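PDB 1J5U: protein archease from Thermotoga maritima, which probably activates the tRNA-splicing ligase complex by promoting guanylylation of its catalytic subunit RtcB, and binds calcium. Local coordinates for residues A[19-32]-A[124-136]. Sequence-based numbering, arbitrary orientation.
With CA (calcium ion), chain B.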
loop_
_atom_site.group_PDB
_atom_site.type_symbol
_atom_site.label_atom_id
_atom_site.label_comp_id
_atom_site.label_asym_id
_atom_site.label_seq_id
_atom_site.Cartn_x
_atom_site.Cartn_y
_atom_site.Cartn_z
ATOM N N HIS A 19 -1.236 5.310 -17.936
ATOM C CA HIS A 19 -1.440 3.921 -17.498
ATOM C C HIS A 19 -1.934 3.946 -16.060
ATOM O O HIS A 19 -1.669 4.895 -15.360
ATOM C CB HIS A 19 -0.119 3.151 -17.485
ATOM C CG HIS A 19 0.510 2.964 -18.830
ATOM N ND1 HIS A 19 0.147 2.195 -19.886
ATOM C CD2 HIS A 19 1.733 3.511 -19.160
ATOM C CE1 HIS A 19 1.155 2.276 -20.815
ATOM N NE2 HIS A 19 2.099 3.076 -20.356
ATOM N N THR A 20 -2.672 2.938 -15.618
ATOM C CA THR A 20 -3.028 2.905 -14.203
ATOM C C THR A 20 -2.046 1.877 -13.632
ATOM O O THR A 20 -1.840 1.791 -12.418
ATOM C CB THR A 20 -4.489 2.485 -13.948
ATOM O OG1 THR A 20 -4.837 1.395 -14.808
ATOM C CG2 THR A 20 -5.435 3.676 -14.201
ATOM N N ALA A 21 -1.426 1.103 -14.522
ATOM C CA ALA A 21 -0.421 0.128 -14.093
ATOM C C ALA A 21 0.950 0.757 -14.300
ATOM O O ALA A 21 1.583 0.590 -15.352
ATOM C CB ALA A 21 -0.551 -1.183 -14.895
ATOM N N ASP A 22 1.421 1.497 -13.305
ATOM C CA ASP A 22 2.722 2.159 -13.421
ATOM C C ASP A 22 3.905 1.476 -12.768
ATOM O O ASP A 22 4.974 1.397 -13.375
ATOM C CB ASP A 22 2.638 3.593 -12.910
ATOM C CG ASP A 22 1.811 4.476 -13.821
ATOM O OD1 ASP A 22 2.143 4.587 -15.022
ATOM O OD2 ASP A 22 0.821 5.044 -13.340
ATOM N N ILE A 23 3.756 1.027 -11.525
ATOM C CA ILE A 23 4.855 0.347 -10.866
ATOM C C ILE A 23 4.319 -0.916 -10.240
ATOM O O ILE A 23 3.167 -0.956 -9.788
ATOM C CB ILE A 23 5.558 1.221 -9.783
ATOM C CG1 ILE A 23 4.623 1.498 -8.613
ATOM C CG2 ILE A 23 6.022 2.551 -10.394
ATOM C CD1 ILE A 23 5.334 2.276 -7.477
ATOM N N ALA A 24 5.157 -1.951 -10.227
ATOM C CA ALA A 24 4.748 -3.243 -9.717
ATOM C C ALA A 24 5.754 -3.894 -8.791
ATOM O O ALA A 24 6.957 -3.756 -8.978
ATOM C CB ALA A 24 4.478 -4.181 -10.887
ATOM N N TYR A 25 5.241 -4.604 -7.788
ATOM C CA TYR A 25 6.083 -5.346 -6.870
ATOM C C TYR A 25 5.438 -6.684 -6.617
ATOM O O TYR A 25 4.220 -6.843 -6.754
ATOM C CB TYR A 25 6.211 -4.671 -5.496
ATOM C CG TYR A 25 6.767 -3.278 -5.497
ATOM C CD1 TYR A 25 6.011 -2.220 -5.973
ATOM C CD2 TYR A 25 8.053 -3.009 -5.001
ATOM C CE1 TYR A 25 6.500 -0.939 -5.961
ATOM C CE2 TYR A 25 8.551 -1.715 -4.991
ATOM C CZ TYR A 25 7.762 -0.687 -5.477
ATOM O OH TYR A 25 8.235 0.611 -5.534
ATOM N N GLU A 26 6.264 -7.646 -6.235
ATOM C CA GLU A 26 5.768 -8.933 -5.832
ATOM C C GLU A 26 6.002 -8.881 -4.327
ATOM O O GLU A 26 7.127 -8.641 -3.890
ATOM C CB GLU A 26 6.590 -10.068 -6.426
ATOM C CG GLU A 26 6.054 -11.453 -6.066
ATOM C CD GLU A 26 4.718 -11.768 -6.746
ATOM O OE1 GLU A 26 4.453 -11.193 -7.833
ATOM O OE2 GLU A 26 3.947 -12.601 -6.209
ATOM N N ILE A 27 4.945 -9.053 -3.533
ATOM C CA ILE A 27 5.099 -9.055 -2.088
ATOM C C ILE A 27 4.837 -10.470 -1.583
ATOM O O ILE A 27 4.029 -11.218 -2.142
ATOM C CB ILE A 27 4.149 -8.045 -1.380
ATOM C CG1 ILE A 27 2.690 -8.300 -1.794
ATOM C CG2 ILE A 27 4.586 -6.624 -1.684
ATOM C CD1 ILE A 27 1.679 -7.433 -1.050
ATOM N N SER A 28 5.549 -10.855 -0.541
ATOM C CA SER A 28 5.409 -12.197 -0.007
ATOM C C SER A 28 5.564 -12.174 1.487
ATOM O O SER A 28 6.245 -11.305 2.028
ATOM C CB SER A 28 6.480 -13.099 -0.614
ATOM O OG SER A 28 7.753 -12.513 -0.422
ATOM N N GLY A 29 4.934 -13.139 2.148
ATOM C CA GLY A 29 5.011 -13.231 3.593
ATOM C C GLY A 29 4.292 -14.503 4.011
ATOM O O GLY A 29 3.903 -15.310 3.159
ATOM N N ASN A 30 4.102 -14.704 5.311
ATOM C CA ASN A 30 3.425 -15.919 5.765
ATOM C C ASN A 30 1.962 -15.665 6.117
ATOM O O ASN A 30 1.259 -16.584 6.519
ATOM C CB ASN A 30 4.139 -16.508 6.998
ATOM C CG ASN A 30 5.562 -16.996 6.690
ATOM O OD1 ASN A 30 6.501 -16.735 7.454
ATOM N ND2 ASN A 30 5.722 -17.719 5.578
ATOM N N SER A 31 1.495 -14.433 5.965
ATOM C CA SER A 31 0.115 -14.127 6.346
ATOM C C SER A 31 -0.355 -12.842 5.696
ATOM O O SER A 31 0.448 -12.082 5.167
ATOM C CB SER A 31 0.033 -13.936 7.863
ATOM O OG SER A 31 0.652 -12.705 8.218
ATOM N N TYR A 32 -1.658 -12.621 5.769
ATOM C CA TYR A 32 -2.309 -11.443 5.217
ATOM C C TYR A 32 -1.745 -10.182 5.857
ATOM O O TYR A 32 -1.527 -9.183 5.188
ATOM C CB TYR A 32 -3.817 -11.528 5.469
ATOM C CG TYR A 32 -4.578 -10.284 5.082
ATOM C CD1 TYR A 32 -4.882 -10.006 3.744
ATOM C CD2 TYR A 32 -4.999 -9.390 6.051
ATOM C CE1 TYR A 32 -5.592 -8.860 3.391
ATOM C CE2 TYR A 32 -5.713 -8.245 5.709
ATOM C CZ TYR A 32 -6.002 -7.984 4.378
ATOM O OH TYR A 32 -6.698 -6.843 4.058
ATOM N N ASP A 124 1.745 -20.893 -1.445
ATOM C CA ASP A 124 2.809 -21.804 -1.851
ATOM C C ASP A 124 3.471 -22.255 -0.557
ATOM O O ASP A 124 4.387 -21.602 -0.062
ATOM C CB ASP A 124 3.825 -21.063 -2.724
ATOM C CG ASP A 124 4.892 -21.979 -3.294
ATOM O OD1 ASP A 124 5.136 -23.063 -2.710
ATOM O OD2 ASP A 124 5.501 -21.600 -4.320
ATOM N N GLY A 125 2.993 -23.360 -0.001
ATOM C CA GLY A 125 3.549 -23.834 1.245
ATOM C C GLY A 125 3.194 -22.846 2.343
ATOM O O GLY A 125 2.017 -22.553 2.575
ATOM N N ASP A 126 4.213 -22.327 3.013
ATOM C CA ASP A 126 4.015 -21.362 4.089
ATOM C C ASP A 126 3.885 -19.934 3.540
ATOM O O ASP A 126 3.530 -19.014 4.273
ATOM C CB ASP A 126 5.213 -21.392 5.049
ATOM C CG ASP A 126 5.324 -22.701 5.823
ATOM O OD1 ASP A 126 5.203 -23.789 5.213
ATOM O OD2 ASP A 126 5.552 -22.635 7.050
ATOM N N VAL A 127 4.167 -19.761 2.255
ATOM C CA VAL A 127 4.147 -18.440 1.646
ATOM C C VAL A 127 2.868 -17.986 0.956
ATOM O O VAL A 127 2.282 -18.698 0.142
ATOM C CB VAL A 127 5.316 -18.296 0.640
ATOM C CG1 VAL A 127 5.402 -16.852 0.127
ATOM C CG2 VAL A 127 6.635 -18.707 1.310
ATOM N N LEU A 128 2.448 -16.780 1.309
ATOM C CA LEU A 128 1.297 -16.143 0.710
ATOM C C LEU A 128 1.921 -15.019 -0.115
ATOM O O LEU A 128 2.731 -14.254 0.401
ATOM C CB LEU A 128 0.386 -15.563 1.795
ATOM C CG LEU A 128 -0.965 -15.072 1.278
ATOM C CD1 LEU A 128 -1.734 -16.261 0.669
ATOM C CD2 LEU A 128 -1.768 -14.445 2.437
ATOM N N LYS A 129 1.569 -14.914 -1.388
ATOM C CA LYS A 129 2.149 -13.876 -2.221
ATOM C C LYS A 129 1.206 -13.327 -3.283
ATOM O O LYS A 129 0.168 -13.916 -3.579
ATOM C CB LYS A 129 3.414 -14.396 -2.911
ATOM C CG LYS A 129 3.166 -15.536 -3.890
ATOM C CD LYS A 129 4.473 -16.072 -4.493
ATOM C CE LYS A 129 4.195 -17.262 -5.419
ATOM N NZ LYS A 129 5.417 -18.077 -5.709
ATOM N N THR A 130 1.575 -12.174 -3.828
ATOM C CA THR A 130 0.816 -11.543 -4.903
ATOM C C THR A 130 1.592 -10.394 -5.489
ATOM O O THR A 130 2.520 -9.870 -4.868
ATOM C CB THR A 130 -0.542 -10.968 -4.431
ATOM O OG1 THR A 130 -1.256 -10.457 -5.561
ATOM C CG2 THR A 130 -0.344 -9.814 -3.436
ATOM N N LYS A 131 1.234 -10.028 -6.714
ATOM C CA LYS A 131 1.824 -8.860 -7.315
ATOM C C LYS A 131 0.921 -7.725 -6.809
ATOM O O LYS A 131 -0.230 -7.961 -6.446
ATOM C CB LYS A 131 1.752 -8.936 -8.851
ATOM C CG LYS A 131 3.112 -9.169 -9.538
ATOM C CD LYS A 131 2.955 -9.328 -11.042
ATOM C CE LYS A 131 4.298 -9.382 -11.744
ATOM N NZ LYS A 131 5.211 -10.343 -11.068
ATOM N N VAL A 132 1.460 -6.513 -6.743
ATOM C CA VAL A 132 0.684 -5.341 -6.378
ATOM C C VAL A 132 1.110 -4.307 -7.401
ATOM O O VAL A 132 2.321 -4.061 -7.608
ATOM C CB VAL A 132 0.962 -4.807 -4.939
ATOM C CG1 VAL A 132 0.239 -5.703 -3.916
ATOM C CG2 VAL A 132 2.465 -4.756 -4.656
ATOM N N VAL A 133 0.118 -3.719 -8.051
ATOM C CA VAL A 133 0.378 -2.728 -9.090
ATOM C C VAL A 133 -0.229 -1.397 -8.699
ATOM O O VAL A 133 -1.436 -1.306 -8.392
ATOM C CB VAL A 133 -0.205 -3.207 -10.438
ATOM C CG1 VAL A 133 -0.095 -2.093 -11.507
ATOM C CG2 VAL A 133 0.533 -4.463 -10.888
ATOM N N PHE A 134 0.616 -0.374 -8.692
ATOM C CA PHE A 134 0.198 0.958 -8.319
ATOM C C PHE A 134 0.167 1.926 -9.490
ATOM O O PHE A 134 0.897 1.784 -10.483
ATOM C CB PHE A 134 1.127 1.541 -7.248
ATOM C CG PHE A 134 1.194 0.725 -5.997
ATOM C CD1 PHE A 134 2.050 -0.375 -5.917
ATOM C CD2 PHE A 134 0.408 1.060 -4.898
ATOM C CE1 PHE A 134 2.128 -1.129 -4.749
ATOM C CE2 PHE A 134 0.475 0.316 -3.715
ATOM C CZ PHE A 134 1.337 -0.778 -3.642
ATOM N N ASP A 135 -0.688 2.924 -9.323
ATOM C CA ASP A 135 -0.893 3.986 -10.284
ATOM C C ASP A 135 -0.127 5.210 -9.757
ATOM O O ASP A 135 -0.210 5.530 -8.574
ATOM C CB ASP A 135 -2.403 4.256 -10.389
ATOM C CG ASP A 135 -2.732 5.381 -11.347
ATOM O OD1 ASP A 135 -1.966 5.560 -12.296
ATOM O OD2 ASP A 135 -3.749 6.069 -11.160
ATOM N N THR A 136 0.660 5.859 -10.616
ATOM C CA THR A 136 1.397 7.055 -10.214
ATOM C C THR A 136 1.051 8.204 -11.164
ATOM O O THR A 136 1.544 9.327 -10.952
ATOM C CB THR A 136 2.939 6.852 -10.229
ATOM O OG1 THR A 136 3.369 6.524 -11.554
ATOM C CG2 THR A 136 3.353 5.718 -9.285
ATOM O OXT THR A 136 0.272 7.972 -12.094
HETATM CA CA CA B . -0.806 6.767 -14.021
HETATM O O HOH W 1 1.018 6.650 -16.075
HETATM O O HOH W 2 0.127 9.394 -14.734
HETATM O O HOH W 3 -2.660 7.692 -15.894
#
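Ile27 and Val132 meet on the inner face of an antiparallel pair, strand 23-29 against strand 127-135, in which the first strand forms one border of the three-stranded sheet and the C-terminal strand runs down its middle. Contact is tight on the face that carries Ile23, Tyr25, Ile27, Val132 and Phe134. The Ile27 side chain lies alongside that of Thr130 and crosses that of Val132 at about a right angle, with Ile27 CD1 3.6 Å from Val132 CG1; chi1 of 54° tucks CG1 between the two backbone arms and the straight chi2 extends CD1 toward the valine. Helices 32-47 and 66-81 close over this side through Ile42 and Phe69. The opposite face, with Ala24, Glu26, Ser28 and Lys131, is looser and turned to solvent. There Glu26, bent at chi2, crosses Lys131 nearly perpendicularly in a salt bridge whose hydrogen bond, Lys131 NZ to Glu26 OE1, is weak at 3.4 Å, while Ala24 CB rests on Val133 CG2 at 4.0 Å.

The ladder ends in a classic beta bulge: the N atoms of Asp22 and Ile23 both donate to Phe134 O, reaching it from opposite faces of its carbonyl plane. Beyond the bulge the two chain segments build the calcium site. The ion is held by His19 O, Asp22 OD2, Asp135 OD1 and the terminal Thr136 OXT, with three waters at longer range, so both segments clamp one metal and its positive charge probably offsets the gathered carboxylates. One of these waters also donates to Asp22 OD1 and accepts from His19 N, bracing the aspartate. Asp22 OD2 binds the calcium at 2.5 Å and also accepts from Thr136 N at 2.8 Å, a nearly straight bond (174°) arriving on the anti side, 24° out of the carboxylate plane.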